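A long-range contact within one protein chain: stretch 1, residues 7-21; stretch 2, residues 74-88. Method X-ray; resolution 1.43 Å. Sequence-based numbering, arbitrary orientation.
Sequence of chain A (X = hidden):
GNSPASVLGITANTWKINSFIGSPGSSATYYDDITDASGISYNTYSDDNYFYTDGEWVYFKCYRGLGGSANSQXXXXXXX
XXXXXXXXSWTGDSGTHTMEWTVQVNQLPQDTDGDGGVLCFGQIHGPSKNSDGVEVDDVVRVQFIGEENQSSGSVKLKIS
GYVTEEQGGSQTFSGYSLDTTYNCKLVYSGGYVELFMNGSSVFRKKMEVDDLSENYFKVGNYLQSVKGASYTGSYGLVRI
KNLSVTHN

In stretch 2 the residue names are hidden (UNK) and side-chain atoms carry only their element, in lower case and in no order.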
# COMPACT_ATOMS: atom_id res chain seq x y z
N VAL A 7 13.87 0.35 -12.61
CA VAL A 7 13.47 1.75 -12.52
C VAL A 7 13.29 2.16 -11.06
O VAL A 7 13.69 3.27 -10.65
CB VAL A 7 12.21 2.02 -13.39
CG1 VAL A 7 11.61 3.36 -13.02
CG2 VAL A 7 12.54 1.84 -14.88
N LEU A 8 12.65 1.29 -10.23
CA LEU A 8 12.34 1.65 -8.86
C LEU A 8 13.54 1.39 -7.93
O LEU A 8 13.58 1.90 -6.79
CB LEU A 8 11.11 0.87 -8.42
CG LEU A 8 10.35 1.42 -7.22
CD1 LEU A 8 9.81 2.86 -7.35
CD2 LEU A 8 9.16 0.45 -6.91
N GLY A 9 14.52 0.62 -8.41
CA GLY A 9 15.71 0.29 -7.58
C GLY A 9 15.45 -0.72 -6.49
O GLY A 9 15.98 -0.59 -5.38
N ILE A 10 14.61 -1.70 -6.76
CA ILE A 10 14.20 -2.72 -5.73
C ILE A 10 14.82 -4.05 -6.11
O ILE A 10 15.15 -4.30 -7.25
CB ILE A 10 12.65 -2.86 -5.57
CG1 ILE A 10 11.96 -3.23 -6.91
CG2 ILE A 10 12.05 -1.52 -4.99
CD1 ILE A 10 10.48 -3.51 -6.72
N THR A 11 14.98 -4.94 -5.12
CA THR A 11 15.55 -6.27 -5.39
C THR A 11 14.76 -7.25 -4.47
O THR A 11 14.11 -6.77 -3.53
CB THR A 11 17.05 -6.33 -4.99
OG1 THR A 11 17.11 -6.21 -3.52
CG2 THR A 11 17.86 -5.22 -5.70
N ALA A 12 14.86 -8.55 -4.69
CA ALA A 12 14.10 -9.52 -3.87
C ALA A 12 14.56 -9.41 -2.39
O ALA A 12 13.79 -9.63 -1.43
CB ALA A 12 14.29 -10.93 -4.42
N ASN A 13 15.80 -9.05 -2.20
CA ASN A 13 16.32 -8.94 -0.91
C ASN A 13 15.82 -7.69 -0.10
O ASN A 13 15.86 -7.67 1.15
CB ASN A 13 17.79 -9.22 -0.89
CG ASN A 13 18.10 -10.71 -0.66
OD1 ASN A 13 19.04 -11.04 0.04
ND2 ASN A 13 17.21 -11.63 -1.19
N THR A 14 15.25 -6.67 -0.81
CA THR A 14 14.70 -5.47 -0.16
C THR A 14 13.13 -5.35 -0.18
O THR A 14 12.57 -4.66 0.67
CB THR A 14 15.36 -4.14 -0.68
OG1 THR A 14 15.18 -4.09 -2.10
CG2 THR A 14 16.84 -4.12 -0.34
N TRP A 15 12.50 -5.94 -1.18
CA TRP A 15 11.02 -5.90 -1.29
C TRP A 15 10.52 -7.17 -1.97
O TRP A 15 11.10 -7.62 -2.94
CB TRP A 15 10.54 -4.75 -2.13
CG TRP A 15 10.92 -3.38 -1.61
CD1 TRP A 15 12.07 -2.65 -1.93
CD2 TRP A 15 10.16 -2.56 -0.67
NE1 TRP A 15 12.09 -1.49 -1.22
CE2 TRP A 15 10.95 -1.38 -0.43
CE3 TRP A 15 8.94 -2.73 0.05
CZ2 TRP A 15 10.52 -0.38 0.41
CZ3 TRP A 15 8.52 -1.73 0.89
CH2 TRP A 15 9.29 -0.56 1.07
N LYS A 16 9.45 -7.76 -1.41
CA LYS A 16 8.75 -8.81 -2.06
C LYS A 16 7.56 -8.18 -2.83
O LYS A 16 6.86 -7.29 -2.32
CB LYS A 16 8.23 -9.78 -0.99
CG LYS A 16 7.23 -10.83 -1.45
CD LYS A 16 7.01 -11.92 -0.34
CE LYS A 16 8.29 -12.67 0.19
NZ LYS A 16 8.25 -13.86 1.19
N ILE A 17 7.31 -8.73 -4.02
CA ILE A 17 6.25 -8.20 -4.90
C ILE A 17 5.00 -9.08 -4.81
O ILE A 17 5.04 -10.25 -5.20
CB ILE A 17 6.73 -8.14 -6.36
CG1 ILE A 17 7.92 -7.22 -6.47
CG2 ILE A 17 5.62 -7.56 -7.24
CD1 ILE A 17 8.61 -7.41 -7.83
N ASN A 18 3.92 -8.45 -4.24
CA ASN A 18 2.57 -9.08 -4.21
C ASN A 18 1.83 -8.73 -5.52
O ASN A 18 1.69 -7.56 -5.84
CB ASN A 18 1.69 -8.56 -3.05
CG ASN A 18 2.33 -8.57 -1.68
OD1 ASN A 18 3.11 -9.46 -1.29
ND2 ASN A 18 1.94 -7.63 -0.91
N SER A 19 1.46 -9.71 -6.36
CA SER A 19 0.80 -9.43 -7.61
C SER A 19 -0.06 -10.56 -8.02
O SER A 19 -0.28 -11.55 -7.23
CB SER A 19 1.83 -9.01 -8.68
OG SER A 19 1.20 -8.41 -9.78
N PHE A 20 -0.63 -10.45 -9.21
CA PHE A 20 -1.55 -11.45 -9.73
C PHE A 20 -1.02 -11.99 -11.06
O PHE A 20 -0.24 -11.29 -11.73
CB PHE A 20 -2.94 -10.82 -10.04
CG PHE A 20 -3.80 -10.65 -8.82
CD1 PHE A 20 -3.63 -9.56 -7.98
CD2 PHE A 20 -4.81 -11.62 -8.52
CE1 PHE A 20 -4.36 -9.45 -6.80
CE2 PHE A 20 -5.54 -11.48 -7.33
CZ PHE A 20 -5.36 -10.37 -6.51
N ILE A 21 -1.47 -13.18 -11.42
CA ILE A 21 -1.31 -13.65 -12.77
C ILE A 21 -2.67 -13.83 -13.43
O ILE A 21 -3.68 -13.99 -12.72
CB ILE A 21 -0.43 -14.92 -12.86
CG1 ILE A 21 -1.13 -16.16 -12.32
CG2 ILE A 21 0.96 -14.69 -12.29
CD1 ILE A 21 -0.41 -17.45 -12.73
N UNK A 74 -10.09 -7.50 0.47
CA UNK A 74 -9.59 -6.50 -0.44
C UNK A 74 -8.30 -6.96 -1.15
O UNK A 74 -7.34 -7.45 -0.51
o UNK A 74 -11.54 -4.36 0.02
c UNK A 74 -10.61 -4.50 0.78
c UNK A 74 -9.33 -5.21 0.36
n UNK A 74 -10.64 -4.04 2.01
N UNK A 75 -8.25 -6.77 -2.49
CA UNK A 75 -7.05 -7.22 -3.23
C UNK A 75 -5.94 -6.13 -3.27
O UNK A 75 -6.14 -4.93 -2.95
c UNK A 75 -8.71 -6.31 -4.79
c UNK A 75 -7.58 -7.39 -4.68
c UNK A 75 -9.36 -6.31 -3.39
N UNK A 76 -4.74 -6.57 -3.67
CA UNK A 76 -3.62 -5.60 -3.72
C UNK A 76 -2.66 -6.00 -4.79
O UNK A 76 -2.57 -7.19 -5.15
c UNK A 76 -2.85 -5.55 -2.37
n UNK A 76 -2.00 -5.75 1.97
c UNK A 76 -2.15 -6.90 -2.05
n UNK A 76 -2.62 -7.31 0.35
c UNK A 76 -1.60 -6.92 -0.63
c UNK A 76 -2.81 -6.74 1.55
n UNK A 76 -3.67 -7.30 2.37
N UNK A 77 -1.88 -5.01 -5.26
CA UNK A 77 -0.66 -5.23 -6.01
C UNK A 77 0.33 -4.27 -5.33
O UNK A 77 0.07 -3.10 -5.28
c UNK A 77 -0.85 -4.89 -7.47
c UNK A 77 0.53 -4.87 -8.14
c UNK A 77 -1.84 -5.80 -8.17
N UNK A 78 1.35 -4.78 -4.67
CA UNK A 78 2.05 -3.98 -3.64
C UNK A 78 3.42 -4.61 -3.32
O UNK A 78 3.63 -5.73 -3.62
c UNK A 78 0.32 -3.17 -0.24
o UNK A 78 0.10 -2.12 0.27
c UNK A 78 1.08 -3.89 -2.43
c UNK A 78 1.36 -3.06 -1.30
o UNK A 78 0.01 -4.22 0.28
N UNK A 79 4.28 -3.83 -2.69
CA UNK A 79 5.55 -4.34 -2.18
C UNK A 79 5.50 -4.52 -0.68
O UNK A 79 4.86 -3.69 0.04
c UNK A 79 7.86 -1.85 -4.11
c UNK A 79 6.70 -2.83 -3.97
c UNK A 79 6.65 -3.31 -2.51
c UNK A 79 6.88 -4.01 -4.88
N UNK A 80 6.20 -5.58 -0.24
CA UNK A 80 6.34 -5.91 1.16
C UNK A 80 7.80 -5.77 1.58
O UNK A 80 8.63 -6.45 1.02
n UNK A 80 6.51 -9.13 4.64
c UNK A 80 5.76 -7.32 1.38
c UNK A 80 5.64 -7.76 2.87
c UNK A 80 7.04 -8.95 5.86
n UNK A 80 6.60 -9.66 6.87
n UNK A 80 8.01 -8.07 6.11
c UNK A 80 6.89 -8.41 3.41
N UNK A 81 8.09 -4.92 2.56
CA UNK A 81 9.48 -4.68 2.98
C UNK A 81 10.18 -5.94 3.40
O UNK A 81 9.62 -6.73 4.24
c UNK A 81 10.89 -3.18 4.46
c UNK A 81 10.98 -2.52 5.81
o UNK A 81 9.91 -2.39 6.51
c UNK A 81 9.48 -3.70 4.14
o UNK A 81 12.13 -2.22 6.26
N UNK A 82 11.37 -6.15 2.85
CA UNK A 82 12.28 -7.24 3.26
C UNK A 82 13.55 -6.69 3.92
O UNK A 82 13.83 -5.49 3.79
s UNK A 82 10.41 -9.93 2.50
c UNK A 82 12.58 -8.20 2.12
c UNK A 82 11.32 -8.80 1.46
c UNK A 82 11.49 -11.37 2.42
N UNK A 83 14.31 -7.54 4.54
CA UNK A 83 15.48 -7.15 5.34
C UNK A 83 16.58 -8.14 4.95
O UNK A 83 16.85 -9.14 5.61
o UNK A 83 16.23 -7.41 8.90
c UNK A 83 16.33 -7.01 7.73
o UNK A 83 17.29 -6.38 7.23
c UNK A 83 15.12 -7.25 6.81
N UNK A 84 17.25 -7.82 3.87
CA UNK A 84 18.36 -8.68 3.36
C UNK A 84 17.97 -10.11 3.33
O UNK A 84 18.65 -11.02 3.83
c UNK A 84 20.20 -7.08 3.72
n UNK A 84 20.34 -6.15 4.67
o UNK A 84 20.43 -6.86 2.55
c UNK A 84 19.67 -8.41 4.10
N UNK A 85 16.78 -10.27 2.72
CA UNK A 85 16.20 -11.56 2.41
C UNK A 85 15.29 -12.11 3.51
O UNK A 85 14.39 -12.94 3.22
N UNK A 86 15.55 -11.73 4.79
CA UNK A 86 14.62 -12.05 5.95
C UNK A 86 13.35 -11.18 5.74
O UNK A 86 13.36 -10.14 5.09
c UNK A 86 16.46 -12.27 7.66
n UNK A 86 17.56 -11.56 7.34
o UNK A 86 16.49 -13.35 8.20
c UNK A 86 15.16 -11.64 7.34
N UNK A 87 12.22 -11.59 6.31
CA UNK A 87 11.09 -10.67 6.39
C UNK A 87 11.53 -9.48 7.26
O UNK A 87 12.11 -9.68 8.34
c UNK A 87 9.26 -12.56 6.34
c UNK A 87 9.90 -11.39 7.09
c UNK A 87 8.28 -13.35 7.24
c UNK A 87 8.62 -12.12 5.02
N UNK A 88 11.17 -8.27 6.84
CA UNK A 88 11.38 -7.10 7.75
C UNK A 88 10.50 -7.22 8.98
O UNK A 88 9.34 -7.57 8.84
c UNK A 88 11.09 -5.82 7.05

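Position 74 carries two carbons, the second bearing one oxygen and one nitrogen: Asn-74, which stays clear of stretch 1. At 75, three carbons close a ring onto the backbone N, which makes it Pro-75; its CB lies 4.1 Å from Phe-20 CZ. Position 76 runs through three carbons and a nitrogen to a carbon holding two more nitrogens, hence Arg-76. Its backbone O meets the edge of the Phe-20 ring, 3.3 Å from CE1, and finds no hydrogen-bond partner.

Position 77 has one carbon forking into two, close to Ser-19 and Phe-20: Val-77. Its CG2 sits at the edge of the Phe-20 ring, 4.2 Å from CD1. Position 78 shows three carbons, the third with two oxygens. An amide would read as one oxygen and one nitrogen, so this is Glu-78. Its OE1 takes a salt bridge from Arg-76 NH1 at 3.0 Å, so the charge is answered within its own strand.

At 79 there are four carbons forked at the second, reaching into a pocket of apolar side chains: Leu-79, the residue of its stretch most covered by stretch 1. CD1 packs 3.8 Å from Leu-8 CD2 and 4.1 Å from Ile-10 CD1, CD2 lies 3.7 Å from Ile-17 CG1, and CB is 3.5 Å from Trp-15 CE3. One side chain thus ties the helix end and the loop after it to the strand.

Position 80 again ends in a carbon with two nitrogens beyond a chain nitrogen: Arg-80. Its CB is 4.2 Å from Lys-16 CB, but the end leads away, and NH1 donates to the backbone O of position 81 at 2.8 Å and to the backbone O of position 88 at 3.1 Å. Position 81 has three carbons and a terminal pair of oxygens, Glu-81; its CB is 3.9 Å from Trp-15 CZ3, while its carboxylate is hydrogen-bonded away from stretch 1. Sulfur in an unbranched chain identifies 82 as Met-82, whose CB lies 3.5 Å from Asn-13 O and whose CG lies 3.6 Å from Lys-16 N.

Position 83, two carbons and two oxygens, is Asp-83; 84, with one oxygen and one nitrogen, is Asn-84. Position 85 has no side chain: Gly-85. Its positive phi favours glycine, and an ideal CB would sit a tight 3.1 Å from Asn-13 OD1. Position 86 repeats the amide pattern, Asn-86, closing a type I' turn. Four forked carbons at 87 give Leu-87, with CD2 4.2 Å from Lys-16 NZ; a lone carbon at 88 gives Ala-88, out of reach.

The contact works as an antiparallel ladder. Lys-16 N to Arg-80 O is 2.9 Å, Arg-80 N to Lys-16 O 2.8 Å, Asn-18 N to Glu-78 O 2.8 Å, and Glu-78 N to Asn-18 O 3.0 Å. Met-82 N to Thr-14 O at 2.9 Å and Gly-85 N to Asn-13 O at 3.2 Å extend it to the turn. Alternation then sorts the residues: Trp-15, Ile-17, Leu-79 and Glu-81 share one face, Lys-16, Asn-18, Glu-78 and Arg-80 the other.

Stretch 2 (74-88) NPRVELREMDNGNLA
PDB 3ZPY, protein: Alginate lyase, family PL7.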